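PDB 3T6Q: CD180 antigen from Mus musculus, which may cooperate with MD-1 and TLR4 in the innate immune response of B-cells to bacterial lipopolysaccharide, leading to NF-kappa-B activation. Local coordinates for residues Thr35-Phe40 with Asn58-Asp63; Leu83-Leu88 with Leu107-Phe112. One frame throughout, in Å; residues are numbered along the deposited sequence. Where two conformers were deposited one is given.

Contact 1: residues Thr35-Phe40 with Asn58-Asp63; sequences TECLEF and NLTFLD
Glu36 O is gripped by two successive amides of the next repeat. Thr60 N reaches it at 2.7 Å on a lone pair in the carbonyl plane. Phe61 N bonds the same oxygen at 3.1 Å, nearly in line with the C=O bond. From there the pairing is regular and parallel. Leu38 N donates to Phe61 O, Asp63 N to Leu38 O, and Phe40 N to Asp63 O.

The Glu36 side chain runs extended beside Asn58, with its CG 3.3 Å from Asn58 O. One water joins Glu36 OE2 to Asn58 ND2, and another joins Glu36 OE1 to Thr60 OG1. Leu38 and Leu62 both hold CG anti to the backbone N (chi1 -169° and 175°), and they lie side by side on the buried face. Leu38 CB meets Leu62 CD1 at 4.1 Å, and Leu59 CD2 at 4.0 Å. The other face carries Cys37, Glu39, Phe61 and Asp63.

These are adjacent turns of a leucine-rich repeat solenoid, LRR 1 and LRR 2. Asp63 OD1 bonds Thr65 OG1, while Asp63 OD2 makes a salt bridge to a basic side chain of another protein chain. Strand 16-18 flanks strand 37-39, and strand 85-87 continues the ladder beyond strand 61-63.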
loop_
_atom_site.group_PDB
_atom_site.type_symbol
_atom_site.label_atom_id
_atom_site.label_comp_id
_atom_site.label_asym_id
_atom_site.label_seq_id
_atom_site.Cartn_x
_atom_site.Cartn_y
_atom_site.Cartn_z
ATOM N N THR A 35 15.424 27.747 -14.795
ATOM C CA THR A 35 15.639 26.635 -13.831
ATOM C C THR A 35 15.694 25.287 -14.544
ATOM O O THR A 35 14.808 24.949 -15.339
ATOM C CB THR A 35 14.527 26.585 -12.772
ATOM O OG1 THR A 35 14.462 27.850 -12.111
ATOM C CG2 THR A 35 14.817 25.458 -11.728
ATOM N N GLU A 36 16.757 24.534 -14.287
ATOM C CA GLU A 36 16.897 23.184 -14.830
ATOM C C GLU A 36 16.724 22.064 -13.796
ATOM O O GLU A 36 16.247 20.986 -14.133
ATOM C CB GLU A 36 18.251 23.051 -15.495
ATOM C CG GLU A 36 18.363 23.919 -16.734
ATOM C CD GLU A 36 19.738 23.918 -17.353
ATOM O OE1 GLU A 36 20.635 23.196 -16.861
ATOM O OE2 GLU A 36 19.904 24.650 -18.354
ATOM N N CYS A 37 17.085 22.329 -12.546
ATOM C CA CYS A 37 17.009 21.294 -11.493
ATOM C C CYS A 37 16.229 21.814 -10.293
ATOM O O CYS A 37 16.714 22.671 -9.559
ATOM C CB CYS A 37 18.410 20.821 -11.076
ATOM S SG CYS A 37 19.460 20.259 -12.439
ATOM N N LEU A 38 15.016 21.281 -10.113
ATOM C CA LEU A 38 14.088 21.731 -9.085
ATOM C C LEU A 38 13.820 20.601 -8.057
ATOM O O LEU A 38 13.269 19.549 -8.399
ATOM C CB LEU A 38 12.763 22.194 -9.723
ATOM C CG LEU A 38 11.850 22.926 -8.705
ATOM C CD1 LEU A 38 12.574 24.083 -8.033
ATOM C CD2 LEU A 38 10.529 23.382 -9.303
ATOM N N GLU A 39 14.222 20.849 -6.819
ATOM C CA GLU A 39 14.020 19.899 -5.700
ATOM C C GLU A 39 12.845 20.457 -4.955
ATOM O O GLU A 39 12.958 21.458 -4.232
ATOM C CB GLU A 39 15.285 19.907 -4.827
ATOM C CG GLU A 39 16.535 19.785 -5.699
ATOM C CD GLU A 39 17.836 19.783 -4.924
ATOM O OE1 GLU A 39 17.826 20.069 -3.714
ATOM O OE2 GLU A 39 18.882 19.495 -5.538
ATOM N N PHE A 40 11.693 19.841 -5.153
ATOM C CA PHE A 40 10.469 20.397 -4.616
ATOM C C PHE A 40 9.810 19.459 -3.579
ATOM O O PHE A 40 8.607 19.570 -3.329
ATOM C CB PHE A 40 9.513 20.681 -5.804
ATOM C CG PHE A 40 8.561 21.848 -5.574
ATOM C CD1 PHE A 40 7.216 21.631 -5.299
ATOM C CD2 PHE A 40 9.018 23.151 -5.653
ATOM C CE1 PHE A 40 6.342 22.706 -5.083
ATOM C CE2 PHE A 40 8.163 24.235 -5.445
ATOM C CZ PHE A 40 6.817 24.008 -5.159
ATOM N N ASN A 58 12.732 24.553 -19.211
ATOM C CA ASN A 58 14.085 24.009 -19.251
ATOM C C ASN A 58 14.404 22.955 -18.159
ATOM O O ASN A 58 15.573 22.604 -17.987
ATOM C CB ASN A 58 15.094 25.152 -19.158
ATOM C CG ASN A 58 15.405 25.788 -20.525
ATOM O OD1 ASN A 58 14.803 25.472 -21.538
ATOM N ND2 ASN A 58 16.403 26.645 -20.540
ATOM N N LEU A 59 13.393 22.471 -17.424
ATOM C CA LEU A 59 13.626 21.466 -16.362
ATOM C C LEU A 59 14.240 20.214 -16.957
ATOM O O LEU A 59 13.729 19.678 -17.968
ATOM C CB LEU A 59 12.319 21.090 -15.641
ATOM C CG LEU A 59 11.691 22.144 -14.721
ATOM C CD1 LEU A 59 10.375 21.662 -14.115
ATOM C CD2 LEU A 59 12.685 22.616 -13.655
ATOM N N THR A 60 15.349 19.757 -16.369
ATOM C CA THR A 60 15.857 18.415 -16.703
ATOM C C THR A 60 15.669 17.411 -15.528
ATOM O O THR A 60 15.685 16.205 -15.729
ATOM C CB THR A 60 17.358 18.466 -17.104
ATOM O OG1 THR A 60 18.130 18.871 -15.976
ATOM C CG2 THR A 60 17.588 19.521 -18.240
ATOM N N PHE A 61 15.498 17.938 -14.325
ATOM C CA PHE A 61 15.356 17.148 -13.078
ATOM C C PHE A 61 14.221 17.784 -12.268
ATOM O O PHE A 61 14.289 18.957 -11.927
ATOM C CB PHE A 61 16.678 17.202 -12.246
ATOM C CG PHE A 61 16.615 16.435 -10.917
ATOM C CD1 PHE A 61 16.156 17.062 -9.753
ATOM C CD2 PHE A 61 16.970 15.088 -10.853
ATOM C CE1 PHE A 61 16.082 16.378 -8.547
ATOM C CE2 PHE A 61 16.888 14.388 -9.650
ATOM C CZ PHE A 61 16.443 15.038 -8.503
ATOM N N LEU A 62 13.197 17.015 -11.920
ATOM C CA LEU A 62 12.112 17.539 -11.088
ATOM C C LEU A 62 11.761 16.504 -9.998
ATOM O O LEU A 62 11.350 15.408 -10.300
ATOM C CB LEU A 62 10.875 17.807 -11.980
ATOM C CG LEU A 62 9.562 18.261 -11.293
ATOM C CD1 LEU A 62 9.819 19.529 -10.529
ATOM C CD2 LEU A 62 8.454 18.400 -12.325
ATOM N N ASP A 63 11.919 16.879 -8.742
ATOM C CA ASP A 63 11.623 15.976 -7.635
ATOM C C ASP A 63 10.383 16.478 -6.848
ATOM O O ASP A 63 10.430 17.515 -6.156
ATOM C CB ASP A 63 12.857 15.920 -6.737
ATOM C CG ASP A 63 12.748 14.885 -5.575
ATOM O OD1 ASP A 63 11.706 14.212 -5.401
ATOM O OD2 ASP A 63 13.749 14.771 -4.841
HETATM O O HOH W 1 12.684 26.043 -16.628
HETATM O O HOH W 2 18.121 26.679 -18.631
HETATM O O HOH W 3 20.433 20.192 -16.671
#

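Contact 2: residues Leu83-Leu88 with Leu107-Phe112; sequences LDTLVL and LKHLFF
Strands 85-87 and 109-111 run parallel, their axes 4.9 Å apart at closest approach and 2° from each other in direction. Asp84 O takes both Lys108 N and His109 N, at 2.9 and 3.1 Å. Leu86 N then donates to His109 O, Phe111 N to Leu86 O, and Leu88 N to Phe111 O.

On the buried face the leucines pack side by side from turn to turn. Leu86 CD2 lies 3.9 Å from Leu110 CD1. Both residues have CG anti to the backbone N (chi1 173° and 172°), and their side chains point the same way. Leu107 CD1 lies against the residues leading into strand 85-87, 3.8 Å from Leu83 CD1. At the far end Leu88 CD1 meets Phe112 CE2 at 3.5 Å.

This is the leucine-rich repeat pattern. LRR 3 and LRR 4 each give one short strand to the solenoid, and their leucines fill its core.

The other face carries Thr85, Val87, His109 and Phe111. Thr85 OG1 lies at the edge of the His109 ring, near its plane and 3.6 Å from CD2. Asp84 OD2 also lies near that edge, and its carboxylate stands almost perpendicular to the ring. His109 ND1 bonds Ser133 OG of the next turn, which helps fix the ring's rotation. The Lys108 chain, bent beyond CG, brings both CG and CE to 3.3 Å of Asp84 OD1. Its NZ stays beyond salt-bridge range of Asp84 and forms a salt bridge with Glu132 OE1.

Phe111 CB packs on Val87 CG1, while its CE2 approaches Thr85 CG2. Leu86 O lies in the plane of the Phe111 ring, at its edge. Phe111 also stacks with Tyr135 and packs on a basic side chain of another protein chain.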
loop_
_atom_site.group_PDB
_atom_site.type_symbol
_atom_site.label_atom_id
_atom_site.label_comp_id
_atom_site.label_asym_id
_atom_site.label_seq_id
_atom_site.Cartn_x
_atom_site.Cartn_y
_atom_site.Cartn_z
ATOM N N LEU A 83 12.940 17.087 -19.933
ATOM C CA LEU A 83 12.970 16.389 -18.631
ATOM C C LEU A 83 13.706 15.049 -18.735
ATOM O O LEU A 83 13.397 14.219 -19.601
ATOM C CB LEU A 83 11.546 16.131 -18.153
ATOM C CG LEU A 83 11.147 16.515 -16.719
ATOM C CD1 LEU A 83 10.089 15.551 -16.218
ATOM C CD2 LEU A 83 12.253 16.702 -15.714
ATOM N N ASP A 84 14.701 14.870 -17.873
ATOM C CA ASP A 84 15.500 13.631 -17.829
ATOM C C ASP A 84 15.051 12.694 -16.668
ATOM O O ASP A 84 14.917 11.497 -16.870
ATOM C CB ASP A 84 16.978 14.016 -17.680
ATOM C CG ASP A 84 17.918 12.812 -17.737
ATOM O OD1 ASP A 84 17.898 12.068 -18.736
ATOM O OD2 ASP A 84 18.704 12.617 -16.792
ATOM N N THR A 85 14.808 13.267 -15.482
ATOM C CA THR A 85 14.446 12.494 -14.253
ATOM C C THR A 85 13.202 13.125 -13.669
ATOM O O THR A 85 13.139 14.343 -13.524
ATOM C CB THR A 85 15.594 12.554 -13.217
ATOM O OG1 THR A 85 16.716 11.873 -13.777
ATOM C CG2 THR A 85 15.237 11.847 -11.847
ATOM N N LEU A 86 12.200 12.306 -13.387
ATOM C CA LEU A 86 11.026 12.816 -12.672
ATOM C C LEU A 86 10.802 11.920 -11.424
ATOM O O LEU A 86 10.788 10.707 -11.550
ATOM C CB LEU A 86 9.832 12.713 -13.606
ATOM C CG LEU A 86 8.443 13.036 -12.982
ATOM C CD1 LEU A 86 8.449 14.443 -12.439
ATOM C CD2 LEU A 86 7.353 12.755 -14.010
ATOM N N VAL A 87 10.698 12.523 -10.242
ATOM C CA VAL A 87 10.536 11.718 -9.008
ATOM C C VAL A 87 9.141 11.990 -8.419
ATOM O O VAL A 87 8.878 13.104 -7.979
ATOM C CB VAL A 87 11.578 12.110 -7.968
ATOM C CG1 VAL A 87 11.544 11.165 -6.749
ATOM C CG2 VAL A 87 13.007 12.106 -8.561
ATOM N N LEU A 88 8.261 10.994 -8.449
ATOM C CA LEU A 88 6.886 11.139 -7.889
ATOM C C LEU A 88 6.684 10.242 -6.665
ATOM O O LEU A 88 5.555 9.923 -6.269
ATOM C CB LEU A 88 5.831 10.808 -8.969
ATOM C CG LEU A 88 5.647 12.034 -9.913
ATOM C CD1 LEU A 88 5.039 11.518 -11.211
ATOM C CD2 LEU A 88 4.778 13.142 -9.281
ATOM N N LEU A 107 12.266 11.443 -21.539
ATOM C CA LEU A 107 12.457 11.066 -20.129
ATOM C C LEU A 107 13.318 9.799 -20.014
ATOM O O LEU A 107 13.082 8.839 -20.736
ATOM C CB LEU A 107 11.119 10.796 -19.463
ATOM C CG LEU A 107 11.204 10.780 -17.923
ATOM C CD1 LEU A 107 11.516 12.174 -17.368
ATOM C CD2 LEU A 107 9.944 10.182 -17.370
ATOM N N LYS A 108 14.283 9.795 -19.098
ATOM C CA LYS A 108 15.124 8.595 -18.915
ATOM C C LYS A 108 14.876 7.778 -17.632
ATOM O O LYS A 108 14.899 6.536 -17.671
ATOM C CB LYS A 108 16.586 8.942 -19.089
ATOM C CG LYS A 108 16.865 9.441 -20.526
ATOM C CD LYS A 108 18.214 9.034 -21.060
ATOM C CE LYS A 108 19.354 9.555 -20.210
ATOM N NZ LYS A 108 20.641 8.879 -20.559
ATOM N N HIS A 109 14.561 8.468 -16.538
ATOM C CA HIS A 109 14.435 7.797 -15.211
ATOM C C HIS A 109 13.185 8.304 -14.529
ATOM O O HIS A 109 12.976 9.515 -14.379
ATOM C CB HIS A 109 15.652 8.142 -14.361
ATOM C CG HIS A 109 16.982 8.034 -15.118
ATOM N ND1 HIS A 109 17.491 6.858 -15.512
ATOM C CD2 HIS A 109 17.868 9.024 -15.577
ATOM C CE1 HIS A 109 18.677 7.071 -16.173
ATOM N NE2 HIS A 109 18.897 8.399 -16.207
ATOM N N LEU A 110 12.358 7.380 -14.106
ATOM C CA LEU A 110 11.092 7.761 -13.482
ATOM C C LEU A 110 10.997 6.989 -12.169
ATOM O O LEU A 110 11.177 5.762 -12.175
ATOM C CB LEU A 110 9.920 7.416 -14.408
ATOM C CG LEU A 110 8.487 7.565 -13.854
ATOM C CD1 LEU A 110 8.232 9.008 -13.491
ATOM C CD2 LEU A 110 7.447 7.134 -14.872
ATOM N N PHE A 111 10.739 7.710 -11.073
ATOM C CA PHE A 111 10.566 7.091 -9.728
ATOM C C PHE A 111 9.093 7.207 -9.320
ATOM O O PHE A 111 8.512 8.316 -9.250
ATOM C CB PHE A 111 11.458 7.794 -8.733
ATOM C CG PHE A 111 12.942 7.650 -9.052
ATOM C CD1 PHE A 111 13.731 6.705 -8.382
ATOM C CD2 PHE A 111 13.528 8.382 -10.117
ATOM C CE1 PHE A 111 15.100 6.568 -8.663
ATOM C CE2 PHE A 111 14.894 8.210 -10.439
ATOM C CZ PHE A 111 15.674 7.301 -9.704
ATOM N N PHE A 112 8.490 6.065 -9.101
ATOM C CA PHE A 112 7.070 5.974 -8.741
ATOM C C PHE A 112 6.948 5.089 -7.483
ATOM O O PHE A 112 6.015 4.315 -7.340
ATOM C CB PHE A 112 6.301 5.363 -9.910
ATOM C CG PHE A 112 5.172 6.213 -10.397
ATOM C CD1 PHE A 112 3.855 5.893 -10.069
ATOM C CD2 PHE A 112 5.426 7.326 -11.205
ATOM C CE1 PHE A 112 2.804 6.669 -10.515
ATOM C CE2 PHE A 112 4.364 8.103 -11.678
ATOM C CZ PHE A 112 3.070 7.782 -11.310
#

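Overall arrangement
Contacts 1 and 2 follow one another along the chain and join four successive turns of the solenoid. Their centres are 11 Å apart. Strands 61-63 and 85-87 are neighbours, and backbone bonds probably run from Asp84 N to Thr60 O (2.7 Å) and from Val87 N to Leu62 O (3.0 Å). Asp63 OD1 packs against Val87 CB at 3.3 Å. Both contacts lie on the same side of the chain's centre. Both reach another protein chain through the face opposite the leucines. Bound glycerol, probably from the crystallisation liquor, lies about 4 Å from the side chains of Phe61 and Phe111.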